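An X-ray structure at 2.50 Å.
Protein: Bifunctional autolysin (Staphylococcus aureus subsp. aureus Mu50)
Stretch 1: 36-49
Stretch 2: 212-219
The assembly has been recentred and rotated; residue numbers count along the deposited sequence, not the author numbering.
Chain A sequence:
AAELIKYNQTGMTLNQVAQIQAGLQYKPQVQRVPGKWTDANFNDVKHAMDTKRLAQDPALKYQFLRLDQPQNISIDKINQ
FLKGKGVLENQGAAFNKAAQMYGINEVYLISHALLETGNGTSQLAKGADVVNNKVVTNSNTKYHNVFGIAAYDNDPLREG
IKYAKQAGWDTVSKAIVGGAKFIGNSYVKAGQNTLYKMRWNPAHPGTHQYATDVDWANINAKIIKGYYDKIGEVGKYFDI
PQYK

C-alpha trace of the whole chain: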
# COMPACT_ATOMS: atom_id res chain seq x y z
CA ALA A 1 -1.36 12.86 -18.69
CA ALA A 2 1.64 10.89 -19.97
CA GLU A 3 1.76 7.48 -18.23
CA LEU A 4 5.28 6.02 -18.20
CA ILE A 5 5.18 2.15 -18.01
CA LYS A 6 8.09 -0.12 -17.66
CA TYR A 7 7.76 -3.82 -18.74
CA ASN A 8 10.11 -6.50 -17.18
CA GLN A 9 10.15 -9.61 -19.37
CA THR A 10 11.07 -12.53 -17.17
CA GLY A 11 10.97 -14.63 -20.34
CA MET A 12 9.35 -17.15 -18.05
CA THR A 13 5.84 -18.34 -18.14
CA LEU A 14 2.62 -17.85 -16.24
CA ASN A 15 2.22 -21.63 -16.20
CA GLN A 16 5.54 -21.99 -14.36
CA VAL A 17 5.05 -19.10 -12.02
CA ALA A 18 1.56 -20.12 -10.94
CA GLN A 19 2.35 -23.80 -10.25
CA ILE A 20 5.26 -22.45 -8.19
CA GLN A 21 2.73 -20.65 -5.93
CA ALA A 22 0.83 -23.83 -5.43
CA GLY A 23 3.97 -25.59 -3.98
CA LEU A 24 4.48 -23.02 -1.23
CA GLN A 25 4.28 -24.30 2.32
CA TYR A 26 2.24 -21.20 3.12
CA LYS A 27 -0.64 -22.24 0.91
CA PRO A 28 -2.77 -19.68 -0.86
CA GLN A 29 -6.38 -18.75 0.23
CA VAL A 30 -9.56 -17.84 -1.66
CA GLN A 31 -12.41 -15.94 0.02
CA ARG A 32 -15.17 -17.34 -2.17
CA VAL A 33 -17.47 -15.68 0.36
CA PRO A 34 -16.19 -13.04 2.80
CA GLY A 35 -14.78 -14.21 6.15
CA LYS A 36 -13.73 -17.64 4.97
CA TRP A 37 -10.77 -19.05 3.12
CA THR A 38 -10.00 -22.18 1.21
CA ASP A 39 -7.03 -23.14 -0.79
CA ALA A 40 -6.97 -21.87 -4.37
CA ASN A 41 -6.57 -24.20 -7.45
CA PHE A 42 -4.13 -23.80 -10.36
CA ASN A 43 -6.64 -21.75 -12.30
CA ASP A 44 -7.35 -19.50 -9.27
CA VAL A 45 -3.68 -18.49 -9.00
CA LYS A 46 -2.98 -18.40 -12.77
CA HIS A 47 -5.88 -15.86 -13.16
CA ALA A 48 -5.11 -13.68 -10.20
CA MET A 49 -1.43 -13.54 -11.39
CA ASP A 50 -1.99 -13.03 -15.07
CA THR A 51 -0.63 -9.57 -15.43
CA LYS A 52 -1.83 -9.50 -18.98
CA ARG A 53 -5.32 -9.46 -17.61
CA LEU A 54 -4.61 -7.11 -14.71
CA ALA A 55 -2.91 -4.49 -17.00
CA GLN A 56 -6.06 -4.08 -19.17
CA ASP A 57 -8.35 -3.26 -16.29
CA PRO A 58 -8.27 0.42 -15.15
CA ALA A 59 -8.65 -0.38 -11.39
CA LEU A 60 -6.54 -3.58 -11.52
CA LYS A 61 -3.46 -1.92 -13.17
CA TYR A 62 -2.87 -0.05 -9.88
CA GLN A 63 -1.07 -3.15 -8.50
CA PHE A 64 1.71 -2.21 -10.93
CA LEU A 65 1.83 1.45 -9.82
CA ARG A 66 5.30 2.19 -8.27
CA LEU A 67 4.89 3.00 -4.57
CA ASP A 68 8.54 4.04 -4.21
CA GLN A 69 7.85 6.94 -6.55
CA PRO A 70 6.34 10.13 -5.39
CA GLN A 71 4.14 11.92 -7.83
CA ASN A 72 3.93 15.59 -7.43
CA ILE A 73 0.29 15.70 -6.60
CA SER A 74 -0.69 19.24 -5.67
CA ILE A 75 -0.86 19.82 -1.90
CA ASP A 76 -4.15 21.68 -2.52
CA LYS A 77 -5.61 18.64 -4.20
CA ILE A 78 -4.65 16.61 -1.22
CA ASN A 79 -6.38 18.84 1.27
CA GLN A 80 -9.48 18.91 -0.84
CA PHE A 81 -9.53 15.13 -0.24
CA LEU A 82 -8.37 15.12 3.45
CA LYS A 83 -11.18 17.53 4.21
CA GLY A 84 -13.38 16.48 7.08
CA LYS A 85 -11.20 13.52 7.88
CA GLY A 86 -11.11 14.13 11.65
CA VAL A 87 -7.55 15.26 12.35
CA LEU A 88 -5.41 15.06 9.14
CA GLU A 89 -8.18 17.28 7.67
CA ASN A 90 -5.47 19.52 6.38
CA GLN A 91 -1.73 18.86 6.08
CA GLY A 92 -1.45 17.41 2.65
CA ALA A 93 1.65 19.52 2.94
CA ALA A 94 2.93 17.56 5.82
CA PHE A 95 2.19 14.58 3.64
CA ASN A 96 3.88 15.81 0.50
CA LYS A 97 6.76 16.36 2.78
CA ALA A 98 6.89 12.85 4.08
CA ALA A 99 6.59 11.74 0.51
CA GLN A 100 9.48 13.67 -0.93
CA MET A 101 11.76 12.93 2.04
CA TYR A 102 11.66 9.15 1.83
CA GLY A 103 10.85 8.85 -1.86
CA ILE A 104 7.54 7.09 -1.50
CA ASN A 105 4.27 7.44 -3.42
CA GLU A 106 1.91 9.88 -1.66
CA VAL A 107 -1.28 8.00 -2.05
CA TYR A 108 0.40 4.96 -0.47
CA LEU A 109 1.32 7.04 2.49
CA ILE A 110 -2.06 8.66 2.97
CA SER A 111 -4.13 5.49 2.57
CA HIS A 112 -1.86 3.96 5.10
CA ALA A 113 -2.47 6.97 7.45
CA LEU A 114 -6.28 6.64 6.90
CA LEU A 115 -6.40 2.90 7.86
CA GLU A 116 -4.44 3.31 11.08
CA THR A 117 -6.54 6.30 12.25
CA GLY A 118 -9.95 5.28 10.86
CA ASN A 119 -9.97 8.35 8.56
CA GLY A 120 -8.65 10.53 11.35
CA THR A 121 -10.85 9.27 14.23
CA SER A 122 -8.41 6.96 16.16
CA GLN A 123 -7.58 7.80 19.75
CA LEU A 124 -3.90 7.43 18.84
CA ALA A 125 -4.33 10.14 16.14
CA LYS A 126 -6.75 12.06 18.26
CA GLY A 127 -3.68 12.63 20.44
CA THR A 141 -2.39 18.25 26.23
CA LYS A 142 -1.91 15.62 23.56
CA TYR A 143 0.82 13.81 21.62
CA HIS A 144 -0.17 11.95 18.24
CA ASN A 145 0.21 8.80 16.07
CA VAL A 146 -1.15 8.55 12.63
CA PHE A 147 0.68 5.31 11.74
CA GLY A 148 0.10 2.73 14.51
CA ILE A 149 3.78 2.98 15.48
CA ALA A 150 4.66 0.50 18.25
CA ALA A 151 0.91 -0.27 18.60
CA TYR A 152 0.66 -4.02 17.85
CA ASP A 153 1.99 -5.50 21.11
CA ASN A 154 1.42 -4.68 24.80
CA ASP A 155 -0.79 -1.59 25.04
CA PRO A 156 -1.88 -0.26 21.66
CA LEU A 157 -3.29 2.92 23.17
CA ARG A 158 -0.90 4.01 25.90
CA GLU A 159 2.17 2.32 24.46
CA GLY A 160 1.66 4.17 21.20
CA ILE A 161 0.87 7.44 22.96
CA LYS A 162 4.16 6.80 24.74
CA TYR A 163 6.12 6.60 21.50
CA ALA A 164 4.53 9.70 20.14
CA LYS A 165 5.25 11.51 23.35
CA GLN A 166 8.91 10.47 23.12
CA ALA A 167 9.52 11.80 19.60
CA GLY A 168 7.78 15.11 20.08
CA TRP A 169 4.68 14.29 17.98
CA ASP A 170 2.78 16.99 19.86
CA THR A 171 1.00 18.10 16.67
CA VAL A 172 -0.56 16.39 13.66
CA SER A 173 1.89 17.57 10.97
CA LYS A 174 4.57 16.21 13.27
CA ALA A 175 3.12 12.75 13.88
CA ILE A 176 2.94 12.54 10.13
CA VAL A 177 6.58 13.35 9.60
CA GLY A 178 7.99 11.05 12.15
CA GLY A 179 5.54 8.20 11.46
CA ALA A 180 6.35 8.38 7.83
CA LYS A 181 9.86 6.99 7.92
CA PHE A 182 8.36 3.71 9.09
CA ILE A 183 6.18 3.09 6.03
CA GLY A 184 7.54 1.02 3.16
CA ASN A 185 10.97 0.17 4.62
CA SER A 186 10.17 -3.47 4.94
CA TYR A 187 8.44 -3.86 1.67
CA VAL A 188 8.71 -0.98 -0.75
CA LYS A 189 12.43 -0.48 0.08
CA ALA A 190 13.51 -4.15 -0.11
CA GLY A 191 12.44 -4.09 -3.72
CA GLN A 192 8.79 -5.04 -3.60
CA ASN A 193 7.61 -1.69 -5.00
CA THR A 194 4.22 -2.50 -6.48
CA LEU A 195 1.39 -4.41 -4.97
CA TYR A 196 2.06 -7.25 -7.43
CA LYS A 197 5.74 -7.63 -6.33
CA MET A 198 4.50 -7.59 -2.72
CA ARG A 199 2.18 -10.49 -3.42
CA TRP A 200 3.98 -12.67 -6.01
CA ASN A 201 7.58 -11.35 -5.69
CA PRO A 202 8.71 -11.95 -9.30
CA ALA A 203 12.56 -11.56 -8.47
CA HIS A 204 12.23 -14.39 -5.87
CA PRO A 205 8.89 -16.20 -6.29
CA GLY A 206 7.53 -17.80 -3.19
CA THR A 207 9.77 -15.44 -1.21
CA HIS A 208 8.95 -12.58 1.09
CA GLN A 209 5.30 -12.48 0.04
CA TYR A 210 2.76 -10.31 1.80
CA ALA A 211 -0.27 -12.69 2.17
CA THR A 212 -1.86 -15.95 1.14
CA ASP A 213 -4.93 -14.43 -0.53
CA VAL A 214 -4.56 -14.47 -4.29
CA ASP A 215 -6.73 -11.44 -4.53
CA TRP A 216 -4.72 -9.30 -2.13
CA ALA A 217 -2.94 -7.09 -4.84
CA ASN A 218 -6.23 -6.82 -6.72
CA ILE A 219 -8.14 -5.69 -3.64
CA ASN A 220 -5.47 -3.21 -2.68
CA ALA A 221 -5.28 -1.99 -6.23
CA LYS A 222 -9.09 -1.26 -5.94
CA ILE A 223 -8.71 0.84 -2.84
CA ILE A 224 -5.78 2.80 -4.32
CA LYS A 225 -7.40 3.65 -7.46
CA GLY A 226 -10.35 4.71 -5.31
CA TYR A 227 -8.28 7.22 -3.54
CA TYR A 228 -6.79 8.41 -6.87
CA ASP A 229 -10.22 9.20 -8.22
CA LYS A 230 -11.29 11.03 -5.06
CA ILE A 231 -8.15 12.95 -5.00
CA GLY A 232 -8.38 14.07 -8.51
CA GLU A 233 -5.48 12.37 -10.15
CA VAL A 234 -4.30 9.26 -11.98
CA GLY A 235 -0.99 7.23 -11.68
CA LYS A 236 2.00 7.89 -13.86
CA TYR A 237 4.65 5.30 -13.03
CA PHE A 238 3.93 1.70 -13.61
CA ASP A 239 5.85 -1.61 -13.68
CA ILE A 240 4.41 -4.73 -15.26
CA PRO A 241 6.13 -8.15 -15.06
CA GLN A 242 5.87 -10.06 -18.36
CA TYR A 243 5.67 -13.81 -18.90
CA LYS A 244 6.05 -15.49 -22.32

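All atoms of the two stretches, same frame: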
# COMPACT_ATOMS: atom_id res chain seq x y z
N LYS A 36 -14.11 -16.24 5.04
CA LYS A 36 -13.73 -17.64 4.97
C LYS A 36 -12.82 -18.01 3.81
O LYS A 36 -13.14 -17.75 2.65
CB LYS A 36 -14.97 -18.58 4.96
CG LYS A 36 -14.72 -19.93 4.24
CD LYS A 36 -14.85 -21.24 5.09
CE LYS A 36 -13.56 -22.07 5.15
NZ LYS A 36 -13.67 -23.51 4.70
N TRP A 37 -11.71 -18.66 4.14
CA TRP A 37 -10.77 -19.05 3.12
C TRP A 37 -10.71 -20.53 2.83
O TRP A 37 -11.14 -21.38 3.61
CB TRP A 37 -9.38 -18.52 3.43
CG TRP A 37 -9.29 -17.03 3.34
CD1 TRP A 37 -9.02 -16.28 2.22
CD2 TRP A 37 -9.48 -16.09 4.41
NE1 TRP A 37 -9.03 -14.94 2.54
CE2 TRP A 37 -9.31 -14.80 3.87
CE3 TRP A 37 -9.78 -16.23 5.77
CZ2 TRP A 37 -9.42 -13.65 4.66
CZ3 TRP A 37 -9.90 -15.09 6.54
CH2 TRP A 37 -9.72 -13.82 5.98
N THR A 38 -10.16 -20.82 1.67
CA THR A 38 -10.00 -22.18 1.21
C THR A 38 -8.85 -22.14 0.27
O THR A 38 -8.58 -21.10 -0.30
CB THR A 38 -11.24 -22.59 0.52
OG1 THR A 38 -12.31 -22.28 1.42
CG2 THR A 38 -11.26 -24.05 0.22
N ASP A 39 -8.14 -23.24 0.13
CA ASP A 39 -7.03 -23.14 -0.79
C ASP A 39 -7.42 -23.00 -2.24
O ASP A 39 -8.31 -23.70 -2.71
CB ASP A 39 -6.03 -24.30 -0.60
CG ASP A 39 -6.33 -25.26 0.54
OD1 ASP A 39 -5.98 -24.94 1.69
OD2 ASP A 39 -6.89 -26.34 0.26
N ALA A 40 -6.72 -22.12 -2.96
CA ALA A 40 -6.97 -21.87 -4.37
C ALA A 40 -6.41 -22.96 -5.29
O ALA A 40 -5.44 -23.59 -4.92
CB ALA A 40 -6.40 -20.52 -4.77
N ASN A 41 -7.02 -23.18 -6.47
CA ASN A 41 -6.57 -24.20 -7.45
C ASN A 41 -5.59 -23.58 -8.45
O ASN A 41 -5.29 -22.39 -8.34
CB ASN A 41 -7.71 -24.94 -8.16
CG ASN A 41 -8.92 -24.14 -8.42
OD1 ASN A 41 -8.99 -23.47 -9.46
ND2 ASN A 41 -9.92 -24.17 -7.56
N PHE A 42 -5.06 -24.36 -9.41
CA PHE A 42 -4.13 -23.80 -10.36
C PHE A 42 -4.76 -22.68 -11.14
O PHE A 42 -4.11 -21.66 -11.38
CB PHE A 42 -3.65 -24.91 -11.28
CG PHE A 42 -2.58 -24.53 -12.28
CD1 PHE A 42 -2.90 -24.28 -13.59
CD2 PHE A 42 -1.25 -24.48 -11.90
CE1 PHE A 42 -1.92 -23.97 -14.52
CE2 PHE A 42 -0.27 -24.17 -12.83
CZ PHE A 42 -0.61 -23.92 -14.13
N ASN A 43 -6.03 -22.84 -11.54
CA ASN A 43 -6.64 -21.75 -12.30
C ASN A 43 -6.86 -20.46 -11.50
O ASN A 43 -6.78 -19.36 -12.06
CB ASN A 43 -7.93 -22.24 -12.96
CG ASN A 43 -7.72 -22.81 -14.35
OD1 ASN A 43 -7.22 -23.94 -14.48
ND2 ASN A 43 -8.08 -22.13 -15.44
N ASP A 44 -7.11 -20.60 -10.20
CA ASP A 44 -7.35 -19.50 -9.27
C ASP A 44 -6.14 -18.59 -9.10
O ASP A 44 -6.28 -17.37 -8.93
CB ASP A 44 -7.75 -20.12 -7.93
CG ASP A 44 -9.24 -20.30 -7.72
OD1 ASP A 44 -9.88 -20.98 -8.56
OD2 ASP A 44 -9.75 -19.86 -6.68
N VAL A 45 -4.95 -19.19 -9.15
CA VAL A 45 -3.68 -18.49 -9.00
C VAL A 45 -3.19 -17.95 -10.34
O VAL A 45 -2.66 -16.85 -10.38
CB VAL A 45 -2.66 -19.46 -8.37
CG1 VAL A 45 -1.31 -18.78 -8.15
CG2 VAL A 45 -3.19 -20.02 -7.06
N LYS A 46 -3.37 -18.73 -11.41
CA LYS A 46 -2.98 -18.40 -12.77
C LYS A 46 -3.76 -17.17 -13.28
O LYS A 46 -3.25 -16.40 -14.08
CB LYS A 46 -3.16 -19.68 -13.64
CG LYS A 46 -3.59 -19.58 -15.11
CD LYS A 46 -4.00 -21.01 -15.61
CE LYS A 46 -4.38 -21.15 -17.08
NZ LYS A 46 -4.89 -22.53 -17.43
N HIS A 47 -4.99 -16.98 -12.78
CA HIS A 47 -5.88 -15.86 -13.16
C HIS A 47 -5.63 -14.58 -12.37
O HIS A 47 -5.73 -13.48 -12.88
CB HIS A 47 -7.36 -16.30 -13.05
CG HIS A 47 -8.39 -15.25 -13.34
ND1 HIS A 47 -9.15 -14.68 -12.34
CD2 HIS A 47 -8.90 -14.81 -14.51
CE1 HIS A 47 -10.10 -13.94 -12.89
NE2 HIS A 47 -9.97 -14.00 -14.21
N ALA A 48 -5.37 -14.76 -11.11
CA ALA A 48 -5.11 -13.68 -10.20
C ALA A 48 -3.70 -13.08 -10.42
O ALA A 48 -3.45 -11.93 -10.05
CB ALA A 48 -5.24 -14.19 -8.79
N MET A 49 -2.84 -13.87 -11.06
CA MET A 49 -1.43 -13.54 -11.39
C MET A 49 -1.16 -13.06 -12.82
O MET A 49 -0.14 -12.43 -13.12
CB MET A 49 -0.59 -14.82 -11.20
CG MET A 49 -0.12 -15.05 -9.82
SD MET A 49 0.75 -16.64 -9.76
CE MET A 49 1.89 -16.45 -11.00
N THR A 212 -1.44 -14.78 1.88
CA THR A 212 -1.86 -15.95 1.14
C THR A 212 -2.96 -15.71 0.13
O THR A 212 -3.02 -16.41 -0.87
CB THR A 212 -2.13 -17.13 2.10
OG1 THR A 212 -2.94 -16.72 3.21
CG2 THR A 212 -0.84 -17.75 2.60
N ASP A 213 -3.83 -14.73 0.39
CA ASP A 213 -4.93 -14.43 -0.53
C ASP A 213 -4.41 -14.06 -1.91
O ASP A 213 -3.62 -13.14 -2.06
CB ASP A 213 -5.63 -13.19 -0.01
CG ASP A 213 -7.08 -13.06 -0.39
OD1 ASP A 213 -7.39 -13.28 -1.59
OD2 ASP A 213 -7.87 -12.64 0.47
N VAL A 214 -4.93 -14.69 -2.93
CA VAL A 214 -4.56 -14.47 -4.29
C VAL A 214 -5.09 -13.26 -4.85
O VAL A 214 -4.65 -12.84 -5.93
CB VAL A 214 -5.00 -15.71 -5.10
CG1 VAL A 214 -4.39 -16.98 -4.45
CG2 VAL A 214 -6.55 -15.80 -5.13
N ASP A 215 -6.08 -12.67 -4.13
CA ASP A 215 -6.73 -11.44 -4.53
C ASP A 215 -6.20 -10.22 -3.80
O ASP A 215 -6.63 -9.10 -4.12
CB ASP A 215 -8.29 -11.54 -4.38
CG ASP A 215 -8.92 -12.34 -5.50
OD1 ASP A 215 -8.83 -11.89 -6.69
OD2 ASP A 215 -9.56 -13.38 -5.20
N TRP A 216 -5.28 -10.43 -2.86
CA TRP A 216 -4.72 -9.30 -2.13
C TRP A 216 -4.15 -8.09 -2.95
O TRP A 216 -4.32 -7.01 -2.46
CB TRP A 216 -3.60 -9.83 -1.26
CG TRP A 216 -3.00 -8.77 -0.26
CD1 TRP A 216 -3.41 -8.50 1.02
CD2 TRP A 216 -1.93 -7.83 -0.55
NE1 TRP A 216 -2.66 -7.45 1.57
CE2 TRP A 216 -1.75 -7.03 0.60
CE3 TRP A 216 -1.10 -7.63 -1.66
CZ2 TRP A 216 -0.77 -6.04 0.67
CZ3 TRP A 216 -0.10 -6.69 -1.60
CH2 TRP A 216 0.07 -5.90 -0.43
N ALA A 217 -3.44 -8.27 -4.14
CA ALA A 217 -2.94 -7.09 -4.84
C ALA A 217 -4.12 -6.48 -5.57
O ALA A 217 -4.14 -5.25 -5.80
CB ALA A 217 -1.75 -7.39 -5.83
N ASN A 218 -5.04 -7.34 -6.02
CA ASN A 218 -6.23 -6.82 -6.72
C ASN A 218 -7.14 -5.99 -5.77
O ASN A 218 -7.67 -4.94 -6.15
CB ASN A 218 -7.13 -7.93 -7.33
CG ASN A 218 -6.47 -8.89 -8.26
OD1 ASN A 218 -5.69 -8.47 -9.12
ND2 ASN A 218 -6.81 -10.19 -8.25
N ILE A 219 -7.29 -6.44 -4.54
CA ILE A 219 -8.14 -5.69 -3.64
C ILE A 219 -7.50 -4.37 -3.34
O ILE A 219 -8.16 -3.34 -3.47
CB ILE A 219 -8.41 -6.51 -2.37
CG1 ILE A 219 -9.45 -7.59 -2.65
CG2 ILE A 219 -8.81 -5.64 -1.17
CD1 ILE A 219 -9.45 -8.49 -1.45
O HOH W 1 -8.57 -13.34 -9.32

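The contact is small, and V214 sits at its centre. Stretch 1 runs as an extended loop from W37 to N41 and then turns into a helix; stretch 2 makes a type I beta turn, D213 to W216, that opens into a helix of its own. The backbones approach closely at A48 and V214, whose CA atoms are 6.0 Å apart, while the CA atoms of W37 and D213 are 8.3 Å apart, a gap bridged by the long indole of W37 and the short carboxylate of D213.

V214 points toward stretch 1 with chi1 near -54° (m), which spreads its two methyls over different neighbours. V214 CG1 lies 4.1 Å from A40 CB and 4.2 Å from V45 CG2; V214 CG2 lies 4.1 Å from the carbonyl D44 O. A48 completes the pocket, its CB 4.0 Å from V214 CB and only 3.2 Å from V214 O. With nothing beyond CB, A48 lets the turn backbone settle directly against it.

D213 does two jobs. Its CA-to-CB bond runs sideways, but chi1 in t carries the carboxylate nearer to stretch 1. D213 OD1 accepts from D215 N at 2.9 Å, capping the turn that leads into the helix, while D213 OD2 accepts a weak hydrogen bond from W37 NE1 at 3.3 Å. W37, in m with chi2 -87°, points toward stretch 2 and offers its indole edge, so the carboxylate lies near the ring plane, where the N-H can reach it.

D215, in m, accepts from N218 ND2 through D215 OD1 at 3.1 Å, which helps hold the amide of N218, also m, beside A48; A48 CB is 4.3 Å from N218 ND2. The same D215 OD1 accepts from a water at 3.0 Å, and that water also makes a weak hydrogen bond with H47 ND1 at 3.4 Å. The rule is economical: one valine fills the apolar pocket, and D213, whose side chain caps the turn, also binds W37, while D215 bonds N218 and a water that reaches H47.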